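Local coordinates for protein ribokinase (Arabidopsis thaliana, PDB 6ILS) that catalyses the magnesium- and ATP-dependent phosphorylation of D-ribose at O-5, yielding D-ribose 5-phosphate, as a homodimeric kinase of the PfkB family, at residues B[3-8]-B[136-141]; B[59-64]-B[118-123]; B[263-268]-B[277-282]. All coordinates share one frame; numbering follows the deposited sequence.

Interaction 1: B[3-8]-B[136-141]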
loop_
_atom_site.group_PDB
_atom_site.type_symbol
_atom_site.label_atom_id
_atom_site.label_comp_id
_atom_site.label_asym_id
_atom_site.label_seq_id
_atom_site.Cartn_x
_atom_site.Cartn_y
_atom_site.Cartn_z
ATOM N N PRO B 3 -8.227 -18.198 30.633
ATOM C CA PRO B 3 -9.155 -17.318 29.919
ATOM C C PRO B 3 -8.381 -16.263 29.137
ATOM O O PRO B 3 -7.596 -15.511 29.705
ATOM C CB PRO B 3 -10.013 -16.705 31.040
ATOM C CG PRO B 3 -9.276 -17.009 32.317
ATOM C CD PRO B 3 -8.543 -18.285 32.070
ATOM N N PRO B 4 -8.585 -16.241 27.820
ATOM C CA PRO B 4 -7.673 -15.526 26.930
ATOM C C PRO B 4 -7.826 -14.026 26.936
ATOM O O PRO B 4 -8.891 -13.485 27.274
ATOM C CB PRO B 4 -8.045 -16.076 25.548
ATOM C CG PRO B 4 -9.494 -16.423 25.683
ATOM C CD PRO B 4 -9.622 -16.976 27.077
ATOM N N LEU B 5 -6.743 -13.358 26.541
ATOM C CA LEU B 5 -6.827 -11.961 26.135
ATOM C C LEU B 5 -7.556 -11.907 24.809
ATOM O O LEU B 5 -7.127 -12.518 23.819
ATOM C CB LEU B 5 -5.437 -11.322 26.002
ATOM C CG LEU B 5 -5.360 -10.018 25.191
ATOM C CD1 LEU B 5 -6.083 -8.893 25.913
ATOM C CD2 LEU B 5 -3.900 -9.628 24.927
ATOM N N VAL B 6 -8.669 -11.184 24.778
ATOM C CA VAL B 6 -9.393 -11.020 23.522
ATOM C C VAL B 6 -9.394 -9.574 23.065
ATOM O O VAL B 6 -9.888 -8.679 23.748
ATOM C CB VAL B 6 -10.834 -11.525 23.632
ATOM C CG1 VAL B 6 -11.570 -11.274 22.312
ATOM C CG2 VAL B 6 -10.825 -12.985 23.984
ATOM N N VAL B 7 -8.785 -9.350 21.905
ATOM C CA VAL B 7 -8.670 -8.032 21.316
ATOM C C VAL B 7 -9.663 -7.921 20.179
ATOM O O VAL B 7 -9.601 -8.688 19.210
ATOM C CB VAL B 7 -7.232 -7.763 20.773
ATOM C CG1 VAL B 7 -7.121 -6.348 20.224
ATOM C CG2 VAL B 7 -6.180 -8.025 21.877
ATOM N N VAL B 8 -10.591 -6.983 20.302
ATOM C CA VAL B 8 -11.510 -6.703 19.226
ATOM C C VAL B 8 -11.140 -5.353 18.669
ATOM O O VAL B 8 -11.149 -4.346 19.379
ATOM C CB VAL B 8 -12.981 -6.716 19.698
ATOM C CG1 VAL B 8 -13.913 -6.519 18.485
ATOM C CG2 VAL B 8 -13.288 -8.033 20.416
ATOM N N ALA B 136 -13.617 -14.541 27.537
ATOM C CA ALA B 136 -12.327 -13.875 27.723
ATOM C C ALA B 136 -11.924 -13.780 29.199
ATOM O O ALA B 136 -12.776 -13.815 30.089
ATOM C CB ALA B 136 -12.363 -12.488 27.111
ATOM N N GLY B 137 -10.623 -13.664 29.450
ATOM C CA GLY B 137 -10.121 -13.247 30.750
ATOM C C GLY B 137 -10.036 -11.735 30.843
ATOM O O GLY B 137 -10.103 -11.165 31.929
ATOM N N ILE B 138 -9.893 -11.079 29.693
ATOM C CA ILE B 138 -9.779 -9.626 29.635
ATOM C C ILE B 138 -9.971 -9.208 28.187
ATOM O O ILE B 138 -9.562 -9.921 27.280
ATOM C CB ILE B 138 -8.411 -9.129 30.201
ATOM C CG1 ILE B 138 -8.392 -7.613 30.310
ATOM C CG2 ILE B 138 -7.224 -9.620 29.346
ATOM C CD1 ILE B 138 -7.394 -7.095 31.345
ATOM N N VAL B 139 -10.638 -8.087 27.959
ATOM C CA VAL B 139 -10.948 -7.661 26.599
ATOM C C VAL B 139 -10.368 -6.279 26.322
ATOM O O VAL B 139 -10.474 -5.391 27.169
ATOM C CB VAL B 139 -12.495 -7.654 26.351
ATOM C CG1 VAL B 139 -12.834 -7.030 25.006
ATOM C CG2 VAL B 139 -13.040 -9.061 26.442
ATOM N N LEU B 140 -9.734 -6.106 25.151
ATOM C CA LEU B 140 -9.127 -4.834 24.755
ATOM C C LEU B 140 -9.780 -4.291 23.503
ATOM O O LEU B 140 -9.897 -5.021 22.521
ATOM C CB LEU B 140 -7.616 -4.986 24.457
ATOM C CG LEU B 140 -6.656 -5.515 25.497
ATOM C CD1 LEU B 140 -5.192 -5.140 25.114
ATOM C CD2 LEU B 140 -7.030 -5.039 26.887
ATOM N N LEU B 141 -10.186 -3.023 23.557
ATOM C CA LEU B 141 -10.784 -2.282 22.450
ATOM C C LEU B 141 -9.972 -1.024 22.164
ATOM O O LEU B 141 -9.246 -0.536 23.045
ATOM C CB LEU B 141 -12.236 -1.901 22.806
ATOM C CG LEU B 141 -13.086 -3.034 23.375
ATOM C CD1 LEU B 141 -14.420 -2.483 23.917
ATOM C CD2 LEU B 141 -13.344 -4.148 22.303
#
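In Leu5 the first torsion puts CG anti to the backbone N (chi1 162°), and in Leu140 it puts CG anti to the carbonyl carbon (chi1 -58°); the second torsion of Leu5 then places CD1, which meets CG of Leu140. The two side chains cross at about a right angle, and the methyl CD1 of Leu5 presses on the branch carbon CG of Leu140 at 3.5 Å, a tight carbon contact. The same CD1 also touches CG2 of Ile138 at 3.7 Å. On the other face of the sheet, CG2 of Val6 packs against CB of Ala136, 3.5 Å away, and CG1 of Val139 rests near the carbonyl oxygen of Val6.

Between these two layers of side chains, strands 5-8 and 138-141 run parallel. Val6 supplies both hydrogen bonds at the middle: its N reaches Ile138 O at 2.9 Å in an almost straight bond (176° at the hydrogen), and its O accepts Leu140 N. Val8 N then donates a hydrogen bond to Leu140 O, while Gly137 N donates a hydrogen bond to Pro4 O at 2.8 Å ahead of the strands.

The pair lies in the interior of the large sheet of this Rossmann-like kinase fold, flanked by strands 56-63 and 164-170. Helix 257-270 covers the face bearing Ile138 and Leu140, and helix 147-158 packs on Val139 and Leu141.

Interaction 2: B[59-64]-B[118-123]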
loop_
_atom_site.group_PDB
_atom_site.type_symbol
_atom_site.label_atom_id
_atom_site.label_comp_id
_atom_site.label_asym_id
_atom_site.label_seq_id
_atom_site.Cartn_x
_atom_site.Cartn_y
_atom_site.Cartn_z
ATOM N N VAL B 59 -10.152 -10.448 17.234
ATOM C CA VAL B 59 -11.420 -10.372 16.522
ATOM C C VAL B 59 -11.432 -9.140 15.630
ATOM O O VAL B 59 -11.367 -7.991 16.098
ATOM C CB VAL B 59 -12.616 -10.321 17.494
ATOM C CG1 VAL B 59 -13.943 -10.241 16.708
ATOM C CG2 VAL B 59 -12.578 -11.506 18.430
ATOM N N GLY B 60 -11.498 -9.359 14.325
ATOM C CA GLY B 60 -11.345 -8.251 13.417
ATOM C C GLY B 60 -11.846 -8.617 12.034
ATOM O O GLY B 60 -12.196 -9.767 11.791
ATOM N N ARG B 61 -11.849 -7.630 11.145
ATOM C CA ARG B 61 -12.345 -7.784 9.773
ATOM C C ARG B 61 -11.278 -7.381 8.780
ATOM O O ARG B 61 -10.724 -6.283 8.875
ATOM C CB ARG B 61 -13.591 -6.930 9.542
ATOM C CG ARG B 61 -14.798 -7.381 10.338
ATOM C CD ARG B 61 -15.134 -8.809 9.986
ATOM N NE ARG B 61 -16.314 -9.293 10.691
ATOM C CZ ARG B 61 -16.265 -9.971 11.830
ATOM N NH1 ARG B 61 -15.091 -10.227 12.406
ATOM N NH2 ARG B 61 -17.390 -10.388 12.399
ATOM N N LEU B 62 -11.017 -8.266 7.819
ATOM C CA LEU B 62 -10.023 -8.033 6.783
ATOM C C LEU B 62 -10.668 -8.078 5.411
ATOM O O LEU B 62 -11.724 -8.679 5.255
ATOM C CB LEU B 62 -8.920 -9.090 6.846
ATOM C CG LEU B 62 -8.139 -9.166 8.150
ATOM C CD1 LEU B 62 -7.099 -10.267 8.040
ATOM C CD2 LEU B 62 -7.487 -7.822 8.393
ATOM N N GLY B 63 -10.036 -7.450 4.422
ATOM C CA GLY B 63 -10.418 -7.678 3.033
ATOM C C GLY B 63 -9.738 -8.941 2.541
ATOM O O GLY B 63 -8.753 -9.385 3.122
ATOM N N GLU B 64 -10.267 -9.543 1.479
ATOM C CA GLU B 64 -9.613 -10.697 0.879
ATOM C C GLU B 64 -8.612 -10.165 -0.137
ATOM O O GLU B 64 -8.869 -10.188 -1.344
ATOM C CB GLU B 64 -10.631 -11.641 0.219
ATOM C CG GLU B 64 -11.523 -12.392 1.214
ATOM C CD GLU B 64 -12.782 -12.979 0.576
ATOM O OE1 GLU B 64 -12.843 -13.047 -0.667
ATOM O OE2 GLU B 64 -13.710 -13.368 1.322
ATOM N N MET B 118 -13.919 -0.500 9.380
ATOM C CA MET B 118 -15.071 0.359 9.642
ATOM C C MET B 118 -16.351 -0.146 8.979
ATOM O O MET B 118 -17.454 0.170 9.431
ATOM C CB MET B 118 -14.788 1.786 9.172
ATOM C CG MET B 118 -13.780 2.547 10.013
ATOM S SD MET B 118 -14.267 2.711 11.733
ATOM C CE MET B 118 -15.624 3.879 11.630
ATOM N N LYS B 119 -16.216 -0.945 7.924
ATOM C CA LYS B 119 -17.364 -1.211 7.064
ATOM C C LYS B 119 -17.793 -2.667 6.928
ATOM O O LYS B 119 -18.842 -2.941 6.344
ATOM C CB LYS B 119 -17.081 -0.621 5.678
ATOM C CG LYS B 119 -17.094 0.907 5.693
ATOM C CD LYS B 119 -16.625 1.496 4.374
ATOM C CE LYS B 119 -16.785 3.010 4.365
ATOM N NZ LYS B 119 -16.266 3.597 3.098
ATOM N N ALA B 120 -17.034 -3.602 7.487
ATOM C CA ALA B 120 -17.335 -5.015 7.276
ATOM C C ALA B 120 -17.900 -5.727 8.490
ATOM O O ALA B 120 -17.907 -6.955 8.538
ATOM C CB ALA B 120 -16.091 -5.741 6.805
ATOM N N TRP B 121 -18.344 -4.966 9.482
ATOM C CA TRP B 121 -18.929 -5.550 10.675
ATOM C C TRP B 121 -20.438 -5.698 10.501
ATOM O O TRP B 121 -21.058 -4.886 9.833
ATOM C CB TRP B 121 -18.633 -4.682 11.899
ATOM C CG TRP B 121 -17.170 -4.593 12.266
ATOM C CD1 TRP B 121 -16.274 -3.632 11.873
ATOM C CD2 TRP B 121 -16.447 -5.499 13.101
ATOM N NE1 TRP B 121 -15.028 -3.898 12.415
ATOM C CE2 TRP B 121 -15.114 -5.032 13.179
ATOM C CE3 TRP B 121 -16.796 -6.655 13.804
ATOM C CZ2 TRP B 121 -14.142 -5.680 13.936
ATOM C CZ3 TRP B 121 -15.823 -7.305 14.544
ATOM C CH2 TRP B 121 -14.505 -6.810 14.603
ATOM N N PRO B 122 -21.035 -6.717 11.129
ATOM C CA PRO B 122 -22.498 -6.793 11.041
ATOM C C PRO B 122 -23.147 -5.663 11.828
ATOM O O PRO B 122 -22.530 -5.117 12.749
ATOM C CB PRO B 122 -22.815 -8.149 11.661
ATOM C CG PRO B 122 -21.741 -8.322 12.691
ATOM C CD PRO B 122 -20.492 -7.677 12.104
ATOM N N GLU B 123 -24.369 -5.299 11.458
ATOM C CA GLU B 123 -25.114 -4.290 12.189
ATOM C C GLU B 123 -25.282 -4.730 13.644
ATOM O O GLU B 123 -25.135 -3.933 14.570
ATOM C CB GLU B 123 -26.473 -4.051 11.526
ATOM C CG GLU B 123 -27.477 -3.320 12.410
ATOM C CD GLU B 123 -28.738 -2.905 11.663
ATOM O OE1 GLU B 123 -28.733 -2.941 10.413
ATOM O OE2 GLU B 123 -29.737 -2.554 12.329
HETATM O O HOH W 1 -19.061 -9.564 9.729
#
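Arg61 lies over the indole of Trp121, touching it with both its aliphatic stem and its guanidinium. CG sits above the six-membered ring, 3.8 Å from its centroid and only 16° off the normal, a close CH-pi contact. Beyond CG the chain bends (chi2 -59°, with CD turned back), and the guanidinium stacks nearly flat on the same indole, the planes 26° apart. There its nearest approach is NH1 to CZ3 of Trp121, at 3.7 Å. NH1 also donates to Gly60 O at 3.0 Å; the acceptor lies in the guanidinium plane, although the donor stands above the carbonyl plane, and this bond helps to fix the rotation of the group. The far rim of the indole closes the packed side, with CH2 set 3.7 Å from Gly60 CA and Val59 O near the ring plane.

The contact fastens the loop that follows helix 116-119 to strand 56-63 of the large sheet in the PfkB fold. Ala120, where the chain leaves the helix, sets its CB against CB of Arg61 at 3.9 Å. An alanine in place of Arg61 would probably take the Arg61 stem and guanidinium off one face of the Trp121 ring and leave Gly60 O without its guanidinium partner.

Toward water the joint is looser: NE of Arg61 donates to a water at 2.9 Å, which in turn donates to Ala120 O, so the two segments are bridged here through solvent. NH2 makes a weak, long ion pair with Asp129, and CD of Pro122 stands 4.1 Å from Arg61 NH2.

Interaction 3: B[263-268]-B[277-282]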
loop_
_atom_site.group_PDB
_atom_site.type_symbol
_atom_site.label_atom_id
_atom_site.label_comp_id
_atom_site.label_asym_id
_atom_site.label_seq_id
_atom_site.Cartn_x
_atom_site.Cartn_y
_atom_site.Cartn_z
ATOM N N ALA B 263 -1.379 -3.334 25.938
ATOM C CA ALA B 263 -1.529 -4.787 25.940
ATOM C C ALA B 263 -0.707 -5.482 27.030
ATOM O O ALA B 263 -1.157 -6.483 27.605
ATOM C CB ALA B 263 -1.173 -5.362 24.547
ATOM N N ALA B 264 0.491 -4.967 27.321
ATOM C CA ALA B 264 1.347 -5.584 28.341
ATOM C C ALA B 264 0.737 -5.366 29.727
ATOM O O ALA B 264 0.757 -6.245 30.591
ATOM C CB ALA B 264 2.784 -4.997 28.280
ATOM N N PHE B 265 0.179 -4.179 29.926
ATOM C CA PHE B 265 -0.559 -3.906 31.153
ATOM C C PHE B 265 -1.693 -4.928 31.316
ATOM O O PHE B 265 -1.882 -5.495 32.386
ATOM C CB PHE B 265 -1.102 -2.472 31.134
ATOM C CG PHE B 265 -1.892 -2.113 32.365
ATOM C CD1 PHE B 265 -3.241 -2.442 32.468
ATOM C CD2 PHE B 265 -1.289 -1.433 33.407
ATOM C CE1 PHE B 265 -3.969 -2.111 33.613
ATOM C CE2 PHE B 265 -2.015 -1.105 34.552
ATOM C CZ PHE B 265 -3.349 -1.437 34.646
ATOM N N ALA B 266 -2.439 -5.167 30.247
ATOM C CA ALA B 266 -3.586 -6.107 30.269
ATOM C C ALA B 266 -3.137 -7.527 30.610
ATOM O O ALA B 266 -3.807 -8.186 31.352
ATOM C CB ALA B 266 -4.317 -6.064 28.957
ATOM N N VAL B 267 -2.002 -7.940 30.065
ATOM C CA VAL B 267 -1.478 -9.306 30.316
ATOM C C VAL B 267 -1.084 -9.401 31.786
ATOM O O VAL B 267 -1.447 -10.331 32.411
ATOM C CB VAL B 267 -0.281 -9.599 29.398
ATOM C CG1 VAL B 267 0.460 -10.831 29.861
ATOM C CG2 VAL B 267 -0.719 -9.718 27.955
ATOM N N ALA B 268 -0.403 -8.388 32.288
ATOM C CA ALA B 268 0.001 -8.405 33.704
ATOM C C ALA B 268 -1.246 -8.410 34.591
ATOM O O ALA B 268 -1.273 -9.117 35.558
ATOM C CB ALA B 268 0.869 -7.223 34.012
ATOM N N GLU B 277 2.989 -3.579 39.787
ATOM C CA GLU B 277 3.694 -4.526 38.918
ATOM C C GLU B 277 3.195 -4.432 37.479
ATOM O O GLU B 277 3.991 -4.559 36.546
ATOM C CB GLU B 277 3.528 -5.962 39.427
ATOM C CG GLU B 277 4.348 -6.309 40.677
ATOM C CD GLU B 277 3.849 -7.556 41.414
ATOM O OE1 GLU B 277 2.749 -8.070 41.101
ATOM O OE2 GLU B 277 4.563 -8.017 42.332
ATOM N N CYS B 278 1.886 -4.226 37.308
ATOM C CA CYS B 278 1.298 -4.071 35.972
ATOM C C CYS B 278 1.893 -2.873 35.247
ATOM O O CYS B 278 2.279 -2.977 34.085
ATOM C CB CYS B 278 -0.226 -3.919 36.046
ATOM S SG CYS B 278 -1.081 -5.416 36.509
ATOM N N LEU B 279 1.964 -1.733 35.928
ATOM C CA LEU B 279 2.544 -0.539 35.334
ATOM C C LEU B 279 4.020 -0.726 34.981
ATOM O O LEU B 279 4.477 -0.280 33.930
ATOM C CB LEU B 279 2.398 0.650 36.276
ATOM C CG LEU B 279 1.064 1.399 36.286
ATOM C CD1 LEU B 279 1.138 2.579 37.242
ATOM C CD2 LEU B 279 0.699 1.898 34.890
ATOM N N ARG B 280 4.764 -1.360 35.881
ATOM C CA ARG B 280 6.193 -1.578 35.639
ATOM C C ARG B 280 6.419 -2.457 34.429
ATOM O O ARG B 280 7.282 -2.174 33.590
ATOM C CB ARG B 280 6.854 -2.227 36.866
ATOM C CG ARG B 280 7.872 -1.338 37.555
ATOM C CD ARG B 280 8.774 -2.157 38.487
ATOM N NE ARG B 280 10.147 -2.235 37.995
ATOM C CZ ARG B 280 10.951 -3.276 38.193
ATOM N NH1 ARG B 280 10.519 -4.342 38.855
ATOM N NH2 ARG B 280 12.182 -3.267 37.706
ATOM N N PHE B 281 5.662 -3.548 34.375
ATOM C CA PHE B 281 5.724 -4.516 33.282
ATOM C C PHE B 281 5.382 -3.866 31.951
ATOM O O PHE B 281 6.081 -4.062 30.950
ATOM C CB PHE B 281 4.787 -5.680 33.602
ATOM C CG PHE B 281 4.806 -6.795 32.611
ATOM C CD1 PHE B 281 5.762 -7.813 32.704
ATOM C CD2 PHE B 281 3.848 -6.861 31.606
ATOM C CE1 PHE B 281 5.768 -8.865 31.794
ATOM C CE2 PHE B 281 3.848 -7.904 30.696
ATOM C CZ PHE B 281 4.823 -8.918 30.788
ATOM N N ALA B 282 4.324 -3.056 31.938
ATOM C CA ALA B 282 3.957 -2.295 30.743
ATOM C C ALA B 282 5.052 -1.328 30.307
ATOM O O ALA B 282 5.364 -1.217 29.118
ATOM C CB ALA B 282 2.612 -1.517 30.988
#
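Phe265 and Cys278 make the sulfur-aromatic contact between these two helices, with SG 5.0 Å from the ring centroid. The neighbouring CB of Cys278 comes closer, 3.7 Å from CE2 of Phe265.

Apolar contacts form the second group. Phe265 CG is anti to the backbone N (chi1 179°), and the end of the side chain comes nearer to segment 277-282, where it lies side by side with Leu279 and its CE2 touches CD2 of that leucine. SG of Cys278 also touches CB of Ala268 at 3.6 Å. Ala264, Ala268 and Ala282 direct their CB atoms across the interface, and this lets the segment axes approach to 7.9 Å at an angle of 142°. CB of Ala264 meets CA of Ala282 at 3.8 Å, and the methyl of Ala282 packs on CB of Phe265.

Phe281 supplies an aromatic edge to a polar backbone atom. The CD2-CE2 edge of its ring faces the carbonyl oxygen of Ala264, CD2 being 3.3 Å away, with the oxygen near the ring plane; that oxygen already accepts the helical bond from Ala268 N. The same CD2 also touches CB of Ala268.

The two helices run roughly antiparallel and form a helical hairpin. Helix 302-312 packs on Phe281, Lys273 makes a cation-pi contact with that ring, and strand 231-235, next to the edge strand of the large sheet, receives Phe265 and Leu279.

How the interactions relate
Interactions 1 and 2 share the large sheet, where strands 5-8 and 56-63 are neighbours. Their centres are about 18 Å apart, but they touch: Val7 O probably accepts a hydrogen bond from Val59 N, and Val8 packs on Trp121. In sequence, interaction 2 falls wholly between the two halves of interaction 1, and interaction 3 follows both. Helix 257-270 links interactions 1 and 3, whose centres lie about 14 Å apart, by setting Ala263 and Ala266 on Leu140. The centres of interactions 2 and 3 are about 29 Å apart, on opposite sides of the chain's centre. The sheet core of interaction 1 thus connects the loop at the helix end in interaction 2 with the helical hairpin beside the bound ATP.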